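Local coordinates for protein AggB (Escherichia coli, PDB 4PHX), which serves as the minor subunit of aggregative adherence fimbriae type I, an Ig-like, AfaD-related protein that probably caps the fibre and acts in adhesion, at residues H36-Y50 against L62-I76. Residues are numbered along the deposited sequence; the frame is centred on the assembly and turned at random.
Sequences HIWINASQNGKVGHY and LKVKIGGGGWSSSLI
I66 and I37 meet in the core of an Ig-like beta sandwich through their first torsions: I66 holds CG1 anti to its backbone N (chi1 -167°), sending CD1 to I39 CG1 at 3.7 Å, while I37 turns CG1 between its backbone N and carbonyl carbon (chi1 63°). This puts I37 CD1 3.8 Å from the centroid of the W71 six-membered ring, 12° off the normal, a CH-pi contact over the face; W71 NE1 is hydrogen-bonded to I92 O. Strands 36-39 and 62-67, from different sheets, run nearly antiparallel with axes approaching to 7.4 Å; I37 and I39 point toward 62-67 and I66 toward 36-39, filling the gap. I66 CG2 also meets the Y50 ring edge (3.7 Å to Y50 CE2); the ring's face lies against I39 CB, and Y50 OH accepts the I39 N-H (3.1 Å from N), tying the layers together. Within one sheet, Y50 and V64 form an antiparallel hydrogen-bonded pair (Y50 N to V64 O 2.7 Å). On the opposite face of this sheet, K65 CB sits 3.8 Å from the H49 ring centroid, and H49 ND1 is hydrogen-bonded to D98 OD2. The V47-G48 peptide is cis, and V47 O accepts a hydrogen bond from S73 OG (2.7 Å); S73 joins a parallel ladder with a second subunit. Farther along, I76 CD1 covers one face of the H36 ring and W38 CZ3 the opposite face.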
# COMPACT_ATOMS: atom_id res chain seq x y z
N HIS B 36 -19.94 25.04 -7.31
CA HIS B 36 -20.38 24.08 -8.30
C HIS B 36 -19.38 24.25 -9.42
O HIS B 36 -19.32 25.33 -10.02
CB HIS B 36 -21.72 24.64 -8.73
CG HIS B 36 -22.41 23.87 -9.81
ND1 HIS B 36 -23.30 24.48 -10.66
CD2 HIS B 36 -22.40 22.56 -10.13
CE1 HIS B 36 -23.80 23.57 -11.49
NE2 HIS B 36 -23.26 22.40 -11.19
N ILE B 37 -18.57 23.24 -9.68
CA ILE B 37 -17.60 23.31 -10.79
C ILE B 37 -17.59 22.05 -11.62
O ILE B 37 -17.99 21.00 -11.14
CB ILE B 37 -16.14 23.54 -10.30
CG1 ILE B 37 -15.67 22.38 -9.45
CG2 ILE B 37 -16.01 24.83 -9.54
CD1 ILE B 37 -14.45 22.70 -8.57
N TRP B 38 -17.09 22.14 -12.85
CA TRP B 38 -16.86 20.96 -13.66
C TRP B 38 -15.83 21.25 -14.72
O TRP B 38 -15.45 22.41 -14.92
CB TRP B 38 -18.17 20.46 -14.30
CG TRP B 38 -18.86 21.45 -15.16
CD1 TRP B 38 -18.78 21.55 -16.52
CD2 TRP B 38 -19.74 22.50 -14.73
NE1 TRP B 38 -19.57 22.60 -16.96
CE2 TRP B 38 -20.16 23.20 -15.88
CE3 TRP B 38 -20.21 22.92 -13.48
CZ2 TRP B 38 -21.04 24.27 -15.83
CZ3 TRP B 38 -21.08 24.00 -13.42
CH2 TRP B 38 -21.49 24.67 -14.59
N ILE B 39 -15.35 20.21 -15.40
CA ILE B 39 -14.47 20.43 -16.53
C ILE B 39 -15.26 20.23 -17.81
O ILE B 39 -16.06 19.29 -17.89
CB ILE B 39 -13.31 19.45 -16.55
CG1 ILE B 39 -12.45 19.61 -15.29
CG2 ILE B 39 -12.49 19.61 -17.86
CD1 ILE B 39 -11.22 18.75 -15.29
N ASN B 40 -15.04 21.08 -18.81
CA ASN B 40 -15.67 20.84 -20.13
C ASN B 40 -14.85 19.90 -21.01
O ASN B 40 -14.06 20.34 -21.84
CB ASN B 40 -15.95 22.13 -20.87
CG ASN B 40 -16.74 23.09 -20.05
OD1 ASN B 40 -17.89 22.83 -19.72
ND2 ASN B 40 -16.12 24.20 -19.69
N ALA B 41 -15.04 18.61 -20.78
CA ALA B 41 -14.33 17.59 -21.53
C ALA B 41 -15.15 16.32 -21.41
O ALA B 41 -16.06 16.25 -20.59
CB ALA B 41 -12.96 17.40 -20.98
N SER B 42 -14.83 15.33 -22.23
CA SER B 42 -15.47 14.01 -22.14
C SER B 42 -15.40 13.40 -20.74
O SER B 42 -14.31 13.20 -20.19
CB SER B 42 -14.79 13.06 -23.12
OG SER B 42 -14.51 13.73 -24.34
N GLN B 43 -16.57 13.10 -20.17
CA GLN B 43 -16.62 12.43 -18.87
C GLN B 43 -15.97 11.06 -19.02
O GLN B 43 -15.70 10.63 -20.14
CB GLN B 43 -18.06 12.28 -18.34
CG GLN B 43 -18.11 11.85 -16.85
CD GLN B 43 -19.49 11.39 -16.38
OE1 GLN B 43 -20.44 12.16 -16.33
NE2 GLN B 43 -19.58 10.11 -16.01
N ASN B 44 -15.69 10.41 -17.91
CA ASN B 44 -15.06 9.10 -17.91
C ASN B 44 -15.28 8.39 -16.59
O ASN B 44 -14.37 8.31 -15.77
CB ASN B 44 -13.56 9.21 -18.20
CG ASN B 44 -12.89 7.83 -18.31
OD1 ASN B 44 -12.19 7.38 -17.39
ND2 ASN B 44 -13.11 7.15 -19.45
N GLY B 45 -16.48 7.87 -16.39
CA GLY B 45 -16.77 7.13 -15.18
C GLY B 45 -17.63 7.96 -14.26
O GLY B 45 -18.69 8.43 -14.65
N LYS B 46 -17.15 8.12 -13.03
CA LYS B 46 -17.81 8.96 -12.05
C LYS B 46 -17.79 10.41 -12.51
O LYS B 46 -16.76 10.90 -12.97
CB LYS B 46 -17.07 8.89 -10.71
CG LYS B 46 -16.75 7.49 -10.23
CD LYS B 46 -15.40 7.47 -9.50
CE LYS B 46 -14.32 6.79 -10.34
NZ LYS B 46 -14.44 7.10 -11.80
N VAL B 47 -18.92 11.08 -12.39
CA VAL B 47 -18.90 12.54 -12.32
C VAL B 47 -18.11 12.84 -11.06
O VAL B 47 -18.37 12.24 -10.02
CB VAL B 47 -20.33 13.11 -12.20
CG1 VAL B 47 -21.21 12.21 -11.35
CG2 VAL B 47 -20.31 14.53 -11.63
N GLY B 48 -17.11 13.71 -11.13
CA GLY B 48 -16.65 14.34 -12.35
C GLY B 48 -15.20 13.94 -12.58
O GLY B 48 -14.26 14.58 -12.08
N HIS B 49 -15.06 12.85 -13.33
CA HIS B 49 -13.79 12.32 -13.79
C HIS B 49 -13.78 12.37 -15.32
O HIS B 49 -14.76 12.02 -15.97
CB HIS B 49 -13.61 10.88 -13.33
CG HIS B 49 -13.52 10.73 -11.84
ND1 HIS B 49 -12.49 10.05 -11.23
CD2 HIS B 49 -14.34 11.17 -10.85
CE1 HIS B 49 -12.67 10.09 -9.92
NE2 HIS B 49 -13.79 10.75 -9.66
N TYR B 50 -12.65 12.76 -15.89
CA TYR B 50 -12.61 13.11 -17.30
C TYR B 50 -11.38 12.56 -17.99
O TYR B 50 -10.40 12.20 -17.35
CB TYR B 50 -12.56 14.64 -17.43
CG TYR B 50 -13.65 15.39 -16.70
CD1 TYR B 50 -14.81 15.80 -17.36
CD2 TYR B 50 -13.50 15.74 -15.35
CE1 TYR B 50 -15.81 16.51 -16.70
CE2 TYR B 50 -14.48 16.43 -14.69
CZ TYR B 50 -15.63 16.82 -15.36
OH TYR B 50 -16.60 17.52 -14.69
N LEU B 62 -4.80 11.93 -20.86
CA LEU B 62 -4.81 12.06 -19.42
C LEU B 62 -6.20 11.83 -18.88
O LEU B 62 -7.15 12.45 -19.34
CB LEU B 62 -4.31 13.42 -19.00
CG LEU B 62 -2.80 13.53 -19.10
CD1 LEU B 62 -2.33 14.92 -18.69
CD2 LEU B 62 -2.17 12.43 -18.24
N LYS B 63 -6.32 10.93 -17.91
CA LYS B 63 -7.54 10.82 -17.13
C LYS B 63 -7.32 11.76 -15.96
O LYS B 63 -6.36 11.62 -15.20
CB LYS B 63 -7.74 9.40 -16.58
CG LYS B 63 -7.38 8.26 -17.51
CD LYS B 63 -7.66 6.89 -16.88
CE LYS B 63 -9.15 6.68 -16.52
NZ LYS B 63 -10.02 6.43 -17.72
N VAL B 64 -8.22 12.71 -15.80
CA VAL B 64 -8.09 13.63 -14.71
C VAL B 64 -9.37 13.64 -13.90
O VAL B 64 -10.40 13.14 -14.36
CB VAL B 64 -7.77 15.03 -15.22
CG1 VAL B 64 -6.49 15.00 -16.04
CG2 VAL B 64 -8.95 15.59 -16.04
N LYS B 65 -9.29 14.18 -12.69
CA LYS B 65 -10.48 14.36 -11.86
C LYS B 65 -10.43 15.72 -11.19
O LYS B 65 -9.36 16.30 -10.97
CB LYS B 65 -10.61 13.24 -10.81
CG LYS B 65 -9.45 13.14 -9.83
CD LYS B 65 -9.69 12.08 -8.74
CE LYS B 65 -8.53 12.01 -7.75
NZ LYS B 65 -8.72 10.91 -6.74
N ILE B 66 -11.60 16.24 -10.87
CA ILE B 66 -11.68 17.58 -10.32
C ILE B 66 -12.39 17.62 -8.97
O ILE B 66 -13.36 16.91 -8.74
CB ILE B 66 -12.35 18.55 -11.31
CG1 ILE B 66 -12.14 20.00 -10.88
CG2 ILE B 66 -13.84 18.19 -11.47
CD1 ILE B 66 -12.63 21.04 -11.89
N GLY B 67 -11.90 18.47 -8.10
CA GLY B 67 -12.55 18.70 -6.82
C GLY B 67 -11.52 18.64 -5.71
O GLY B 67 -10.69 19.53 -5.58
N GLY B 68 -11.55 17.56 -4.93
CA GLY B 68 -10.63 17.39 -3.83
C GLY B 68 -11.34 17.58 -2.51
O GLY B 68 -12.57 17.67 -2.48
N GLY B 69 -10.56 17.67 -1.43
CA GLY B 69 -11.09 17.87 -0.08
C GLY B 69 -12.31 18.76 0.07
O GLY B 69 -12.22 19.98 -0.09
N GLY B 70 -13.45 18.15 0.35
CA GLY B 70 -14.66 18.89 0.62
C GLY B 70 -15.53 19.11 -0.60
O GLY B 70 -16.47 19.91 -0.54
N TRP B 71 -15.23 18.42 -1.70
CA TRP B 71 -16.01 18.53 -2.93
C TRP B 71 -16.71 17.19 -3.14
O TRP B 71 -16.06 16.15 -3.17
CB TRP B 71 -15.12 18.87 -4.15
CG TRP B 71 -14.41 20.24 -4.12
CD1 TRP B 71 -13.15 20.51 -3.68
CD2 TRP B 71 -14.95 21.50 -4.56
NE1 TRP B 71 -12.87 21.85 -3.81
CE2 TRP B 71 -13.96 22.48 -4.33
CE3 TRP B 71 -16.18 21.89 -5.11
CZ2 TRP B 71 -14.16 23.83 -4.65
CZ3 TRP B 71 -16.38 23.23 -5.40
CH2 TRP B 71 -15.37 24.18 -5.18
N SER B 72 -18.03 17.20 -3.25
CA SER B 72 -18.78 15.99 -3.52
C SER B 72 -19.28 16.04 -4.95
O SER B 72 -19.58 17.13 -5.46
CB SER B 72 -19.97 15.86 -2.55
OG SER B 72 -19.54 15.95 -1.21
N SER B 73 -19.36 14.87 -5.59
CA SER B 73 -19.83 14.77 -6.96
C SER B 73 -21.27 15.26 -7.01
O SER B 73 -22.03 15.01 -6.08
CB SER B 73 -19.75 13.32 -7.43
OG SER B 73 -18.42 12.85 -7.43
N SER B 74 -21.65 15.97 -8.07
CA SER B 74 -23.00 16.56 -8.10
C SER B 74 -23.75 16.58 -9.44
O SER B 74 -23.16 16.43 -10.51
CB SER B 74 -22.99 17.97 -7.46
OG SER B 74 -22.17 18.86 -8.18
N LEU B 75 -25.06 16.80 -9.35
CA LEU B 75 -25.96 16.78 -10.48
C LEU B 75 -27.04 17.83 -10.24
O LEU B 75 -28.09 17.54 -9.67
CB LEU B 75 -26.57 15.39 -10.65
CG LEU B 75 -27.44 15.06 -11.88
CD1 LEU B 75 -28.94 15.24 -11.58
CD2 LEU B 75 -27.02 15.88 -13.08
N ILE B 76 -26.78 19.05 -10.69
CA ILE B 76 -27.63 20.18 -10.35
C ILE B 76 -28.25 20.83 -11.60
O ILE B 76 -27.59 21.59 -12.31
CB ILE B 76 -26.82 21.23 -9.57
CG1 ILE B 76 -26.14 20.60 -8.35
CG2 ILE B 76 -27.70 22.40 -9.17
CD1 ILE B 76 -25.09 21.49 -7.72